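Local coordinates for protein fimbrin (Schizosaccharomyces pombe, PDB 1RT8) that binds and crosslinks actin filaments through tandem calponin-homology domains and takes part in cell polarity, cytokinesis, mating and spore formation, at residues A[226-238]-A[250-262]. Residues are numbered along the deposited sequence; the frame is centred on the assembly and turned at random.
Sequences LQNAEKLDCRKYL and LNLAFVAHLFNTH
The ring of F254, on helix 248-261, takes L238 CD2 over one face, 4.0 Å from its centroid, and has the CB of A229 and the O of K236 at its edge; L226 CD2 lies 3.8 Å from F254 CE1. The torsion chi1 of 172° swings the ring away from the backbone N, far enough out to touch A229 and L226. Replacing F254 by an alanine is likely to open a gap next to loop residues 233-238 and leave L238 CD2, L226 CD2 and A229 CB without their shared partner.

One helical turn apart along the same helix, A253 and H257 take opposite parts in two CH-pi contacts: the CB of A253 lies over one face of the Y237 ring, 3.5 Å from its centroid, whereas the imidazole of H257 receives CG of K236 almost centrally over its face. C234 SG approaches that imidazole at its edge and comes within 3.0 Å of T261 OG1, a hydroxyl that donates to the O of H257. At the far end, H262 NE2 donates to the O of L232 (3.3 Å, 154°), in the carbonyl plane and on a lone pair.

Behind this layer, A229 O accepts from both L232 N and C234 N, in a Schellman motif whose positive phi falls at D233 and which turns the chain toward helix 248-261. Y196 of helix 194-203 packs edge-to-face with F254 and hydrogen-bonds N251. Packing of the last turn of a helix and its following loop along a core helix is in keeping with the all-helical calponin-homology fold, here the second of its domains, within the first actin-binding region.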
ATOM      1  N   LEU A 226      24.102  -6.377  18.711  1.00 33.64           N
ATOM      2  CA  LEU A 226      22.905  -5.683  19.150  1.00 36.13           C
ATOM      3  C   LEU A 226      23.211  -4.728  20.295  1.00 38.32           C
ATOM      4  O   LEU A 226      22.484  -3.757  20.501  1.00 38.79           O
ATOM      5  CB  LEU A 226      21.821  -6.688  19.550  1.00 33.11           C
ATOM      6  CG  LEU A 226      21.259  -7.481  18.364  1.00 30.69           C
ATOM      7  CD1 LEU A 226      20.232  -8.502  18.851  1.00 28.00           C
ATOM      8  CD2 LEU A 226      20.636  -6.525  17.364  1.00 27.89           C
ATOM      9  N   GLN A 227      24.286  -4.999  21.037  1.00 40.31           N
ATOM     10  CA  GLN A 227      24.672  -4.108  22.125  1.00 41.88           C
ATOM     11  C   GLN A 227      25.275  -2.873  21.465  1.00 41.43           C
ATOM     12  O   GLN A 227      25.120  -1.759  21.961  1.00 42.56           O
ATOM     13  CB  GLN A 227      25.689  -4.771  23.061  1.00 42.64           C
ATOM     14  CG  GLN A 227      25.182  -6.031  23.746  1.00 44.13           C
ATOM     15  CD  GLN A 227      25.975  -6.383  24.997  1.00 46.07           C
ATOM     16  OE1 GLN A 227      27.190  -6.204  25.047  1.00 48.33           O
ATOM     17  NE2 GLN A 227      25.287  -6.895  26.007  1.00 47.11           N
ATOM     18  N   ASN A 228      25.958  -3.075  20.339  1.00 40.83           N
ATOM     19  CA  ASN A 228      26.539  -1.956  19.596  1.00 40.55           C
ATOM     20  C   ASN A 228      25.414  -1.162  18.949  1.00 41.46           C
ATOM     21  O   ASN A 228      25.585   0.008  18.595  1.00 41.94           O
ATOM     22  CB  ASN A 228      27.488  -2.444  18.492  1.00 40.45           C
ATOM     23  CG  ASN A 228      28.920  -2.593  18.972  1.00 40.06           C
ATOM     24  OD1 ASN A 228      29.407  -1.792  19.777  1.00 38.78           O
ATOM     25  ND2 ASN A 228      29.611  -3.609  18.462  1.00 37.46           N
ATOM     26  N   ALA A 229      24.265  -1.812  18.785  1.00 40.96           N
ATOM     27  CA  ALA A 229      23.103  -1.170  18.186  1.00 41.81           C
ATOM     28  C   ALA A 229      22.471  -0.200  19.181  1.00 42.14           C
ATOM     29  O   ALA A 229      21.998   0.867  18.798  1.00 41.18           O
ATOM     30  CB  ALA A 229      22.082  -2.228  17.754  1.00 39.02           C
ATOM     31  N   GLU A 230      22.481  -0.570  20.460  1.00 44.51           N
ATOM     32  CA  GLU A 230      21.898   0.275  21.499  1.00 47.14           C
ATOM     33  C   GLU A 230      22.631   1.602  21.646  1.00 47.77           C
ATOM     34  O   GLU A 230      22.046   2.598  22.070  1.00 48.26           O
ATOM     35  CB  GLU A 230      21.878  -0.468  22.842  1.00 48.44           C
ATOM     36  CG  GLU A 230      20.760  -1.497  22.944  1.00 50.00           C
ATOM     37  CD  GLU A 230      20.805  -2.323  24.224  1.00 52.11           C
ATOM     38  OE1 GLU A 230      21.725  -3.160  24.375  1.00 50.98           O
ATOM     39  OE2 GLU A 230      19.911  -2.134  25.081  1.00 53.05           O
ATOM     40  N   LYS A 231      23.912   1.620  21.292  1.00 48.39           N
ATOM     41  CA  LYS A 231      24.689   2.850  21.391  1.00 47.43           C
ATOM     42  C   LYS A 231      24.115   3.908  20.447  1.00 47.31           C
ATOM     43  O   LYS A 231      24.287   5.107  20.665  1.00 46.49           O
ATOM     44  CB  LYS A 231      26.159   2.580  21.059  1.00 46.56           C
ATOM     45  CG  LYS A 231      26.833   1.597  22.007  1.00 45.05           C
ATOM     46  CD  LYS A 231      28.330   1.494  21.741  1.00 46.15           C
ATOM     47  CE  LYS A 231      28.982   0.431  22.624  1.00 45.85           C
ATOM     48  NZ  LYS A 231      30.475   0.395  22.493  1.00 44.55           N
ATOM     49  N   LEU A 232      23.422   3.458  19.407  1.00 46.40           N
ATOM     50  CA  LEU A 232      22.821   4.370  18.437  1.00 45.74           C
ATOM     51  C   LEU A 232      21.307   4.386  18.637  1.00 44.87           C
ATOM     52  O   LEU A 232      20.575   5.020  17.877  1.00 43.24           O
ATOM     53  CB  LEU A 232      23.142   3.908  17.013  1.00 46.73           C
ATOM     54  CG  LEU A 232      24.576   3.440  16.734  1.00 48.04           C
ATOM     55  CD1 LEU A 232      24.674   2.925  15.307  1.00 47.51           C
ATOM     56  CD2 LEU A 232      25.555   4.585  16.963  1.00 49.02           C
ATOM     57  N   ASP A 233      20.857   3.688  19.678  1.00 44.26           N
ATOM     58  CA  ASP A 233      19.440   3.570  19.996  1.00 43.86           C
ATOM     59  C   ASP A 233      18.722   2.843  18.855  1.00 44.41           C
ATOM     60  O   ASP A 233      17.569   3.150  18.531  1.00 43.55           O
ATOM     61  CB  ASP A 233      18.822   4.953  20.219  1.00 44.74           C
ATOM     62  CG  ASP A 233      17.379   4.878  20.689  1.00 46.80           C
ATOM     63  OD1 ASP A 233      17.096   4.092  21.619  1.00 47.62           O
ATOM     64  OD2 ASP A 233      16.529   5.606  20.134  1.00 47.20           O
ATOM     65  N   CYS A 234      19.410   1.876  18.248  1.00 42.84           N
ATOM     66  CA  CYS A 234      18.834   1.110  17.145  1.00 42.40           C
ATOM     67  C   CYS A 234      18.676  -0.379  17.436  1.00 41.66           C
ATOM     68  O   CYS A 234      18.642  -1.194  16.508  1.00 40.20           O
ATOM     69  CB  CYS A 234      19.670   1.276  15.878  1.00 43.97           C
ATOM     70  SG  CYS A 234      19.554   2.892  15.103  1.00 47.57           S
ATOM     71  N   ARG A 235      18.598  -0.750  18.711  1.00 40.16           N
ATOM     72  CA  ARG A 235      18.405  -2.156  19.040  1.00 39.66           C
ATOM     73  C   ARG A 235      16.907  -2.418  19.038  1.00 40.00           C
ATOM     74  O   ARG A 235      16.291  -2.631  20.085  1.00 40.13           O
ATOM     75  CB  ARG A 235      18.995  -2.511  20.405  1.00 38.23           C
ATOM     76  CG  ARG A 235      18.739  -3.966  20.780  1.00 38.83           C
ATOM     77  CD  ARG A 235      19.613  -4.456  21.919  1.00 38.59           C
ATOM     78  NE  ARG A 235      19.410  -5.885  22.148  1.00 40.10           N
ATOM     79  CZ  ARG A 235      20.282  -6.675  22.767  1.00 39.79           C
ATOM     80  NH1 ARG A 235      21.426  -6.177  23.223  1.00 37.25           N
ATOM     81  NH2 ARG A 235      20.012  -7.966  22.925  1.00 39.37           N
ATOM     82  N   LYS A 236      16.329  -2.402  17.842  1.00 39.03           N
ATOM     83  CA  LYS A 236      14.897  -2.608  17.669  1.00 39.68           C
ATOM     84  C   LYS A 236      14.585  -3.806  16.771  1.00 40.10           C
ATOM     85  O   LYS A 236      15.289  -4.055  15.785  1.00 39.70           O
ATOM     86  CB  LYS A 236      14.270  -1.352  17.056  1.00 40.78           C
ATOM     87  CG  LYS A 236      14.517  -0.055  17.824  1.00 40.21           C
ATOM     88  CD  LYS A 236      13.770  -0.050  19.144  1.00 40.41           C
ATOM     89  CE  LYS A 236      13.783   1.330  19.787  1.00 41.89           C
ATOM     90  NZ  LYS A 236      12.913   1.364  20.998  1.00 40.05           N
ATOM     91  N   TYR A 237      13.526  -4.534  17.126  1.00 37.98           N
ATOM     92  CA  TYR A 237      13.043  -5.701  16.379  1.00 38.81           C
ATOM     93  C   TYR A 237      13.874  -6.982  16.413  1.00 38.21           C
ATOM     94  O   TYR A 237      13.334  -8.074  16.614  1.00 37.36           O
ATOM     95  CB  TYR A 237      12.825  -5.353  14.903  1.00 36.86           C
ATOM     96  CG  TYR A 237      11.872  -4.219  14.636  1.00 38.53           C
ATOM     97  CD1 TYR A 237      12.332  -2.909  14.526  1.00 40.03           C
ATOM     98  CD2 TYR A 237      10.507  -4.454  14.473  1.00 40.10           C
ATOM     99  CE1 TYR A 237      11.451  -1.855  14.255  1.00 42.19           C
ATOM    100  CE2 TYR A 237       9.620  -3.412  14.204  1.00 40.78           C
ATOM    101  CZ  TYR A 237      10.097  -2.117  14.096  1.00 41.68           C
ATOM    102  OH  TYR A 237       9.225  -1.079  13.834  1.00 43.60           O
ATOM    103  N   LEU A 238      15.180  -6.846  16.206  1.00 38.51           N
ATOM    104  CA  LEU A 238      16.083  -7.997  16.134  1.00 37.90           C
ATOM    105  C   LEU A 238      16.658  -8.531  17.446  1.00 38.13           C
ATOM    106  O   LEU A 238      17.077  -7.769  18.312  1.00 39.37           O
ATOM    107  CB  LEU A 238      17.238  -7.653  15.189  1.00 35.42           C
ATOM    108  CG  LEU A 238      18.118  -8.778  14.640  1.00 34.30           C
ATOM    109  CD1 LEU A 238      17.269  -9.753  13.837  1.00 30.76           C
ATOM    110  CD2 LEU A 238      19.215  -8.173  13.764  1.00 32.07           C
ATOM    111  N   LEU A 250      12.318  -9.586  10.824  1.00 29.58           N
ATOM    112  CA  LEU A 250      12.958  -8.895  11.933  1.00 31.14           C
ATOM    113  C   LEU A 250      14.264  -8.237  11.508  1.00 30.06           C
ATOM    114  O   LEU A 250      14.587  -7.152  11.979  1.00 30.41           O
ATOM    115  CB  LEU A 250      13.193  -9.863  13.095  1.00 30.73           C
ATOM    116  CG  LEU A 250      11.905 -10.508  13.620  1.00 33.73           C
ATOM    117  CD1 LEU A 250      12.229 -11.532  14.704  1.00 35.43           C
ATOM    118  CD2 LEU A 250      10.978  -9.431  14.152  1.00 32.46           C
ATOM    119  N   ASN A 251      15.013  -8.879  10.614  1.00 28.57           N
ATOM    120  CA  ASN A 251      16.272  -8.293  10.161  1.00 30.33           C
ATOM    121  C   ASN A 251      16.012  -7.100   9.247  1.00 29.38           C
ATOM    122  O   ASN A 251      16.736  -6.110   9.290  1.00 31.62           O
ATOM    123  CB  ASN A 251      17.141  -9.345   9.452  1.00 28.53           C
ATOM    124  CG  ASN A 251      18.010 -10.138  10.422  1.00 30.08           C
ATOM    125  OD1 ASN A 251      19.005  -9.624  10.946  1.00 31.13           O
ATOM    126  ND2 ASN A 251      17.639 -11.389  10.670  1.00 27.18           N
ATOM    127  N   LEU A 252      14.970  -7.177   8.429  1.00 28.90           N
ATOM    128  CA  LEU A 252      14.639  -6.068   7.546  1.00 27.82           C
ATOM    129  C   LEU A 252      14.231  -4.858   8.392  1.00 28.24           C
ATOM    130  O   LEU A 252      14.681  -3.739   8.156  1.00 28.75           O
ATOM    131  CB  LEU A 252      13.481  -6.445   6.619  1.00 30.50           C
ATOM    132  CG  LEU A 252      12.984  -5.325   5.703  1.00 31.57           C
ATOM    133  CD1 LEU A 252      14.031  -5.044   4.632  1.00 33.61           C
ATOM    134  CD2 LEU A 252      11.666  -5.728   5.053  1.00 30.73           C
ATOM    135  N   ALA A 253      13.382  -5.090   9.385  1.00 27.57           N
ATOM    136  CA  ALA A 253      12.910  -4.010  10.244  1.00 30.00           C
ATOM    137  C   ALA A 253      14.091  -3.352  10.958  1.00 29.07           C
ATOM    138  O   ALA A 253      14.182  -2.122  11.032  1.00 31.60           O
ATOM    139  CB  ALA A 253      11.895  -4.548  11.251  1.00 27.04           C
ATOM    140  N   PHE A 254      14.989  -4.181  11.479  1.00 29.90           N
ATOM    141  CA  PHE A 254      16.189  -3.711  12.161  1.00 29.09           C
ATOM    142  C   PHE A 254      16.943  -2.758  11.231  1.00 30.06           C
ATOM    143  O   PHE A 254      17.218  -1.615  11.594  1.00 28.56           O
ATOM    144  CB  PHE A 254      17.078  -4.910  12.508  1.00 33.24           C
ATOM    145  CG  PHE A 254      18.431  -4.542  13.051  1.00 33.49           C
ATOM    146  CD1 PHE A 254      18.574  -4.082  14.357  1.00 34.66           C
ATOM    147  CD2 PHE A 254      19.568  -4.682  12.261  1.00 34.15           C
ATOM    148  CE1 PHE A 254      19.839  -3.769  14.874  1.00 36.18           C
ATOM    149  CE2 PHE A 254      20.835  -4.374  12.763  1.00 36.51           C
ATOM    150  CZ  PHE A 254      20.969  -3.918  14.076  1.00 36.87           C
ATOM    151  N   VAL A 255      17.267  -3.229  10.026  1.00 28.87           N
ATOM    152  CA  VAL A 255      17.988  -2.413   9.052  1.00 28.01           C
ATOM    153  C   VAL A 255      17.236  -1.132   8.682  1.00 30.29           C
ATOM    154  O   VAL A 255      17.843  -0.084   8.470  1.00 30.10           O
ATOM    155  CB  VAL A 255      18.269  -3.200   7.747  1.00 26.43           C
ATOM    156  CG1 VAL A 255      18.920  -2.284   6.714  1.00 23.21           C
ATOM    157  CG2 VAL A 255      19.170  -4.390   8.043  1.00 23.06           C
ATOM    158  N   ALA A 256      15.916  -1.219   8.592  1.00 31.12           N
ATOM    159  CA  ALA A 256      15.112  -0.058   8.235  1.00 32.93           C
ATOM    160  C   ALA A 256      15.271   1.057   9.266  1.00 32.89           C
ATOM    161  O   ALA A 256      15.525   2.211   8.914  1.00 32.76           O
ATOM    162  CB  ALA A 256      13.641  -0.455   8.109  1.00 32.77           C
ATOM    163  N   HIS A 257      15.126   0.708  10.537  1.00 34.15           N
ATOM    164  CA  HIS A 257      15.243   1.691  11.604  1.00 37.05           C
ATOM    165  C   HIS A 257      16.641   2.316  11.662  1.00 38.46           C
ATOM    166  O   HIS A 257      16.793   3.519  11.901  1.00 37.75           O
ATOM    167  CB  HIS A 257      14.896   1.044  12.946  1.00 37.73           C
ATOM    168  CG  HIS A 257      14.957   1.990  14.101  1.00 42.09           C
ATOM    169  ND1 HIS A 257      16.104   2.193  14.839  1.00 43.05           N
ATOM    170  CD2 HIS A 257      14.025   2.824  14.619  1.00 43.29           C
ATOM    171  CE1 HIS A 257      15.875   3.111  15.762  1.00 44.44           C
ATOM    172  NE2 HIS A 257      14.621   3.510  15.649  1.00 44.85           N
ATOM    173  N   LEU A 258      17.657   1.487  11.442  1.00 37.98           N
ATOM    174  CA  LEU A 258      19.036   1.946  11.464  1.00 37.97           C
ATOM    175  C   LEU A 258      19.223   2.970  10.356  1.00 37.47           C
ATOM    176  O   LEU A 258      19.959   3.946  10.507  1.00 35.63           O
ATOM    177  CB  LEU A 258      19.981   0.763  11.248  1.00 40.20           C
ATOM    178  CG  LEU A 258      21.480   1.044  11.314  1.00 41.08           C
ATOM    179  CD1 LEU A 258      21.840   1.598  12.694  1.00 40.87           C
ATOM    180  CD2 LEU A 258      22.240  -0.244  11.032  1.00 40.57           C
ATOM    181  N   PHE A 259      18.539   2.738   9.240  1.00 35.86           N
ATOM    182  CA  PHE A 259      18.613   3.628   8.093  1.00 35.14           C
ATOM    183  C   PHE A 259      17.897   4.946   8.363  1.00 35.23           C
ATOM    184  O   PHE A 259      18.341   5.996   7.905  1.00 35.12           O
ATOM    185  CB  PHE A 259      17.982   2.962   6.875  1.00 34.49           C
ATOM    186  CG  PHE A 259      17.799   3.884   5.707  1.00 35.29           C
ATOM    187  CD1 PHE A 259      18.858   4.169   4.853  1.00 34.90           C
ATOM    188  CD2 PHE A 259      16.564   4.467   5.457  1.00 35.74           C
ATOM    189  CE1 PHE A 259      18.687   5.019   3.762  1.00 36.81           C
ATOM    190  CE2 PHE A 259      16.385   5.319   4.367  1.00 36.26           C
ATOM    191  CZ  PHE A 259      17.447   5.593   3.518  1.00 35.59           C
ATOM    192  N   ASN A 260      16.792   4.893   9.100  1.00 35.65           N
ATOM    193  CA  ASN A 260      16.031   6.107   9.387  1.00 37.78           C
ATOM    194  C   ASN A 260      16.737   7.041  10.356  1.00 40.20           C
ATOM    195  O   ASN A 260      16.591   8.259  10.267  1.00 39.74           O
ATOM    196  CB  ASN A 260      14.646   5.778   9.957  1.00 37.28           C
ATOM    197  CG  ASN A 260      13.767   5.056   8.965  1.00 39.15           C
ATOM    198  OD1 ASN A 260      13.934   5.206   7.755  1.00 39.90           O
ATOM    199  ND2 ASN A 260      12.811   4.281   9.469  1.00 38.20           N
ATOM    200  N   THR A 261      17.506   6.476  11.276  1.00 41.05           N
ATOM    201  CA  THR A 261      18.185   7.299  12.260  1.00 43.07           C
ATOM    202  C   THR A 261      19.655   7.576  11.958  1.00 44.10           C
ATOM    203  O   THR A 261      20.216   8.551  12.457  1.00 44.78           O
ATOM    204  CB  THR A 261      18.066   6.668  13.658  1.00 42.96           C
ATOM    205  OG1 THR A 261      18.468   5.296  13.596  1.00 44.96           O
ATOM    206  CG2 THR A 261      16.632   6.737  14.156  1.00 42.67           C
ATOM    207  N   HIS A 262      20.271   6.742  11.126  1.00 44.40           N
ATOM    208  CA  HIS A 262      21.683   6.914  10.804  1.00 45.58           C
ATOM    209  C   HIS A 262      22.045   6.666   9.338  1.00 46.66           C
ATOM    210  O   HIS A 262      22.894   5.827   9.036  1.00 46.60           O
ATOM    211  CB  HIS A 262      22.514   5.998  11.707  1.00 45.80           C
ATOM    212  CG  HIS A 262      22.423   6.349  13.159  1.00 47.87           C
ATOM    213  ND1 HIS A 262      23.081   7.431  13.706  1.00 49.77           N
ATOM    214  CD2 HIS A 262      21.718   5.789  14.171  1.00 48.66           C
ATOM    215  CE1 HIS A 262      22.785   7.522  14.991  1.00 48.71           C
ATOM    216  NE2 HIS A 262      21.960   6.538  15.299  1.00 49.27           N
TER